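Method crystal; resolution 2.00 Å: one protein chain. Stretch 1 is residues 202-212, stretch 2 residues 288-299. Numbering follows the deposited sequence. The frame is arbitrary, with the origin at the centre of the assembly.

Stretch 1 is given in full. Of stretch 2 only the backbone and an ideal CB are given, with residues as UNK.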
# COMPACT_ATOMS: atom_id res chain seq x y z
N THR A 202 -3.78 -7.77 -5.55
CA THR A 202 -5.11 -7.18 -5.74
C THR A 202 -5.01 -5.64 -5.82
O THR A 202 -5.70 -4.90 -5.13
CB THR A 202 -6.07 -7.63 -4.59
OG1 THR A 202 -7.42 -7.31 -4.93
CG2 THR A 202 -5.71 -6.97 -3.25
N MET A 203 -4.15 -5.19 -6.73
CA MET A 203 -3.86 -3.77 -6.92
C MET A 203 -4.93 -2.87 -7.52
O MET A 203 -5.86 -3.33 -8.19
CB MET A 203 -2.57 -3.59 -7.76
CG MET A 203 -2.76 -3.78 -9.29
SD MET A 203 -1.31 -3.31 -10.34
CE MET A 203 -1.55 -1.54 -10.53
N TYR A 204 -4.73 -1.58 -7.29
CA TYR A 204 -5.55 -0.49 -7.81
C TYR A 204 -4.48 0.47 -8.32
O TYR A 204 -3.36 0.47 -7.83
CB TYR A 204 -6.27 0.27 -6.70
CG TYR A 204 -7.72 -0.07 -6.40
CD1 TYR A 204 -8.08 -1.33 -5.92
CD2 TYR A 204 -8.70 0.92 -6.45
CE1 TYR A 204 -9.38 -1.58 -5.49
CE2 TYR A 204 -10.00 0.68 -6.03
CZ TYR A 204 -10.33 -0.58 -5.53
OH TYR A 204 -11.60 -0.81 -5.04
N ASP A 205 -4.83 1.28 -9.31
CA ASP A 205 -3.93 2.33 -9.78
C ASP A 205 -4.77 3.49 -9.24
O ASP A 205 -5.78 3.84 -9.84
CB ASP A 205 -3.86 2.40 -11.31
CG ASP A 205 -3.21 3.69 -11.80
OD1 ASP A 205 -3.24 4.69 -11.07
OD2 ASP A 205 -2.69 3.71 -12.94
N MET A 206 -4.38 4.06 -8.09
CA MET A 206 -5.18 5.13 -7.51
C MET A 206 -5.40 6.38 -8.37
O MET A 206 -6.42 7.06 -8.21
CB MET A 206 -4.63 5.53 -6.13
CG MET A 206 -4.74 4.44 -5.04
SD MET A 206 -6.39 3.64 -4.84
CE MET A 206 -7.38 5.10 -4.45
N THR A 207 -4.47 6.70 -9.28
CA THR A 207 -4.67 7.88 -10.12
C THR A 207 -5.76 7.58 -11.14
O THR A 207 -6.58 8.44 -11.48
CB THR A 207 -3.37 8.34 -10.85
OG1 THR A 207 -2.94 7.33 -11.79
CG2 THR A 207 -2.26 8.61 -9.85
N ARG A 208 -5.78 6.34 -11.62
CA ARG A 208 -6.80 5.94 -12.59
C ARG A 208 -8.18 5.91 -11.95
O ARG A 208 -9.14 6.43 -12.51
CB ARG A 208 -6.48 4.56 -13.17
CG ARG A 208 -7.55 4.02 -14.12
CD ARG A 208 -7.24 2.60 -14.56
NE ARG A 208 -6.18 2.55 -15.56
CZ ARG A 208 -6.36 2.77 -16.86
NH1 ARG A 208 -7.58 3.05 -17.32
NH2 ARG A 208 -5.33 2.73 -17.69
N VAL A 209 -8.30 5.31 -10.77
CA VAL A 209 -9.61 5.21 -10.13
C VAL A 209 -10.17 6.57 -9.73
O VAL A 209 -11.38 6.80 -9.83
CB VAL A 209 -9.58 4.27 -8.89
CG1 VAL A 209 -8.87 4.93 -7.72
CG2 VAL A 209 -11.00 3.90 -8.51
N MET A 210 -9.32 7.49 -9.29
CA MET A 210 -9.81 8.81 -8.91
C MET A 210 -10.11 9.69 -10.12
O MET A 210 -10.95 10.59 -10.05
CB MET A 210 -8.81 9.51 -7.98
CG MET A 210 -8.94 9.04 -6.54
SD MET A 210 -8.22 10.12 -5.32
CE MET A 210 -6.93 9.11 -4.72
N SER A 211 -9.43 9.42 -11.23
CA SER A 211 -9.63 10.19 -12.45
C SER A 211 -10.78 9.67 -13.31
O SER A 211 -11.57 10.46 -13.84
CB SER A 211 -8.34 10.21 -13.28
OG SER A 211 -7.30 10.86 -12.57
N LYS A 212 -10.89 8.35 -13.43
CA LYS A 212 -11.93 7.73 -14.26
C LYS A 212 -13.00 6.91 -13.52
O LYS A 212 -13.92 6.39 -14.15
CB LYS A 212 -11.29 6.83 -15.31
CG LYS A 212 -10.24 7.50 -16.18
CD LYS A 212 -9.61 6.50 -17.14
CE LYS A 212 -8.63 7.17 -18.10
NZ LYS A 212 -7.96 6.18 -19.00
N UNK A 288 -7.88 15.94 -1.34
CA UNK A 288 -6.82 14.97 -1.65
C UNK A 288 -6.78 14.53 -3.12
O UNK A 288 -5.70 14.42 -3.71
CB UNK A 288 -6.99 13.73 -0.77
N UNK A 289 -7.94 14.29 -3.75
CA UNK A 289 -7.98 13.87 -5.16
C UNK A 289 -7.28 14.77 -6.19
O UNK A 289 -6.90 14.30 -7.25
CB UNK A 289 -9.45 13.74 -5.58
N UNK A 290 -7.12 16.05 -5.89
CA UNK A 290 -6.49 16.96 -6.84
C UNK A 290 -5.16 16.48 -7.44
O UNK A 290 -4.94 16.63 -8.64
CB UNK A 290 -6.26 18.30 -6.15
N UNK A 291 -4.29 15.91 -6.62
CA UNK A 291 -3.00 15.44 -7.15
C UNK A 291 -3.17 14.18 -7.98
O UNK A 291 -2.65 14.09 -9.10
CB UNK A 291 -2.01 15.18 -6.01
N UNK A 292 -3.91 13.20 -7.45
CA UNK A 292 -4.16 11.94 -8.13
C UNK A 292 -4.87 12.10 -9.47
O UNK A 292 -4.58 11.38 -10.43
CB UNK A 292 -4.99 11.03 -7.22
N UNK A 293 -5.79 13.05 -9.54
CA UNK A 293 -6.55 13.29 -10.76
C UNK A 293 -5.72 14.01 -11.82
O UNK A 293 -6.12 14.08 -12.99
CB UNK A 293 -7.81 14.10 -10.44
N UNK A 294 -4.55 14.50 -11.43
CA UNK A 294 -3.70 15.28 -12.34
C UNK A 294 -2.28 14.76 -12.59
O UNK A 294 -1.58 15.26 -13.48
CB UNK A 294 -3.59 16.70 -11.79
N UNK A 295 -1.87 13.74 -11.84
CA UNK A 295 -0.51 13.20 -11.98
C UNK A 295 -0.52 11.67 -12.03
O UNK A 295 -0.42 11.00 -11.00
CB UNK A 295 0.37 13.68 -10.82
N UNK A 296 -0.62 11.09 -13.23
CA UNK A 296 -0.64 9.63 -13.32
C UNK A 296 0.66 8.95 -12.93
O UNK A 296 1.75 9.52 -13.03
CB UNK A 296 -1.00 9.22 -14.75
N UNK A 297 0.53 7.71 -12.46
CA UNK A 297 1.67 6.90 -12.08
C UNK A 297 1.81 5.84 -13.18
O UNK A 297 0.99 5.79 -14.10
CB UNK A 297 1.50 6.28 -10.69
N UNK A 298 2.86 5.03 -13.08
CA UNK A 298 3.13 3.94 -14.03
C UNK A 298 3.58 4.35 -15.43
O UNK A 298 3.64 3.50 -16.33
CB UNK A 298 1.87 3.09 -14.17
N UNK A 299 3.92 5.62 -15.63
CA UNK A 299 4.36 6.06 -16.94
C UNK A 299 5.55 5.24 -17.43
O UNK A 299 5.61 4.85 -18.60
CB UNK A 299 4.72 7.55 -16.90

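Position 288 has its CA-to-CB bond sideways to stretch 1, and nothing of that stretch lies within 5.5 Å of the ideal CB. Many residues would suit. It is Thr288, whose OG1 is hydrogen-bonded elsewhere in the structure.

At position 289 the bond is again sideways, but the ideal CB lies 3.8 Å from Met210 SD. Phi is -56°, within the range of proline. A small or compact apolar residue would suit. It is Pro289, which packs against that sulfur.

Position 290 points away, and position 291 sideways with nothing in reach. Stretch 1 sets no demand on either. They are Leu290 and Ser291.

Position 292 points toward stretch 1. Its ideal CB is 3.7 Å from Met210 CE and 4.3 Å from both Thr207 CA and Met206 O. The neighbouring side chains offer mainly methyl and methylene groups, so a leucine, methionine or aromatic residue could fit. It is Phe292, chi1 m. Met210 CE sits over one face of the ring, 3.6 Å from its centroid, in a CH-pi contact. Met206 CB approaches Phe292 CE1 obliquely at 3.9 Å, and Thr207 CG2 approaches Phe292 CD1, also obliquely, at 3.9 Å.

At position 293 the bond is sideways. The ideal CB is 3.9 Å from Ser211 OG. Ser211 OG already donates to Thr207 O at 2.8 Å, so a polar partner is not required. A flexible apolar chain would suit. It is Met293, whose CG lies 4.2 Å from Met210 CB.

Positions 294 and 295 point away, leaving the choice wide. They are Asn294 and Met295. The backbone of the latter still makes contact: Met295 O lies 3.2 Å from Thr207 CG2.

Position 296 has phi -67° and psi 152°, and its ideal CB is 4.0 Å from Thr207 OG1. Proline is allowed, as are many others. It is Pro296.

Position 297 is sideways, its ideal CB 4.5 Å from Thr207 CG2. Nearby Asp205 OD1 already caps the helix, accepting from Arg208 N at 3.1 Å. An aliphatic chain is plausible, though a donor could also be imagined. It is Ile297, whose CG1 reaches 3.5 Å from Asp205 OD1. One water lies within hydrogen-bonding distance of Asp205 OD2, Thr207 OG1 and Ile297 O and links the stretches.

Position 298 points toward stretch 1, with Asp205 OD2 4.8 Å from the ideal CB. Its positive phi, 70°, would favour glycine or asparagine; a basic residue would answer the charge. It is Leu298 instead. Its CD1 lies 3.6 Å from Asp205 OD2 and 4.4 Å from Met203 CE.

Position 299 is out of reach. It is Thr299.

Stretch 2 288-299: TPLSFMNMPILT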
# COMPACT_ATOMS: atom_id res chain seq x y z
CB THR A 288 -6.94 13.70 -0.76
OG1 THR A 288 -6.33 13.96 0.52
CG2 THR A 288 -6.25 12.50 -1.40
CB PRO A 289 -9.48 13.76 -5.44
CG PRO A 289 -10.05 13.39 -4.09
CD PRO A 289 -9.30 14.31 -3.17
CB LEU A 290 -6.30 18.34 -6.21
CG LEU A 290 -7.59 19.13 -6.00
CD1 LEU A 290 -7.31 20.34 -5.15
CD2 LEU A 290 -8.19 19.53 -7.36
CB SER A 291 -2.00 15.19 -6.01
OG SER A 291 -2.49 14.22 -5.10
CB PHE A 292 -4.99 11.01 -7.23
CG PHE A 292 -4.22 10.48 -6.05
CD1 PHE A 292 -3.46 9.32 -6.17
CD2 PHE A 292 -4.24 11.15 -4.83
CE1 PHE A 292 -2.73 8.83 -5.08
CE2 PHE A 292 -3.52 10.68 -3.74
CZ PHE A 292 -2.76 9.51 -3.87
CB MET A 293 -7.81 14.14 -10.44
CG MET A 293 -8.84 13.47 -9.51
SD MET A 293 -10.34 14.49 -9.19
CE MET A 293 -11.24 14.17 -10.64
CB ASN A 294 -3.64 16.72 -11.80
CG ASN A 294 -3.14 17.71 -12.83
OD1 ASN A 294 -3.54 17.69 -13.99
ND2 ASN A 294 -2.27 18.62 -12.39
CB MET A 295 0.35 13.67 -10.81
CG MET A 295 1.67 14.29 -11.24
SD MET A 295 1.46 15.84 -12.13
CE MET A 295 1.99 16.98 -10.88
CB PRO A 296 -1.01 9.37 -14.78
CG PRO A 296 -0.47 10.56 -15.48
CD PRO A 296 -0.82 11.70 -14.56
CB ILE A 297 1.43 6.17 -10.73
CG1 ILE A 297 0.13 5.38 -10.79
CG2 ILE A 297 1.41 7.20 -9.60
CD1 ILE A 297 -0.01 4.33 -9.69
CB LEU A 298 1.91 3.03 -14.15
CG LEU A 298 1.31 2.51 -12.84
CD1 LEU A 298 0.18 1.53 -13.16
CD2 LEU A 298 2.38 1.84 -12.00
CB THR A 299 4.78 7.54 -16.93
OG1 THR A 299 3.68 8.35 -16.49
CG2 THR A 299 5.18 8.00 -18.34
O HOH W 1 -1.94 5.83 -14.46
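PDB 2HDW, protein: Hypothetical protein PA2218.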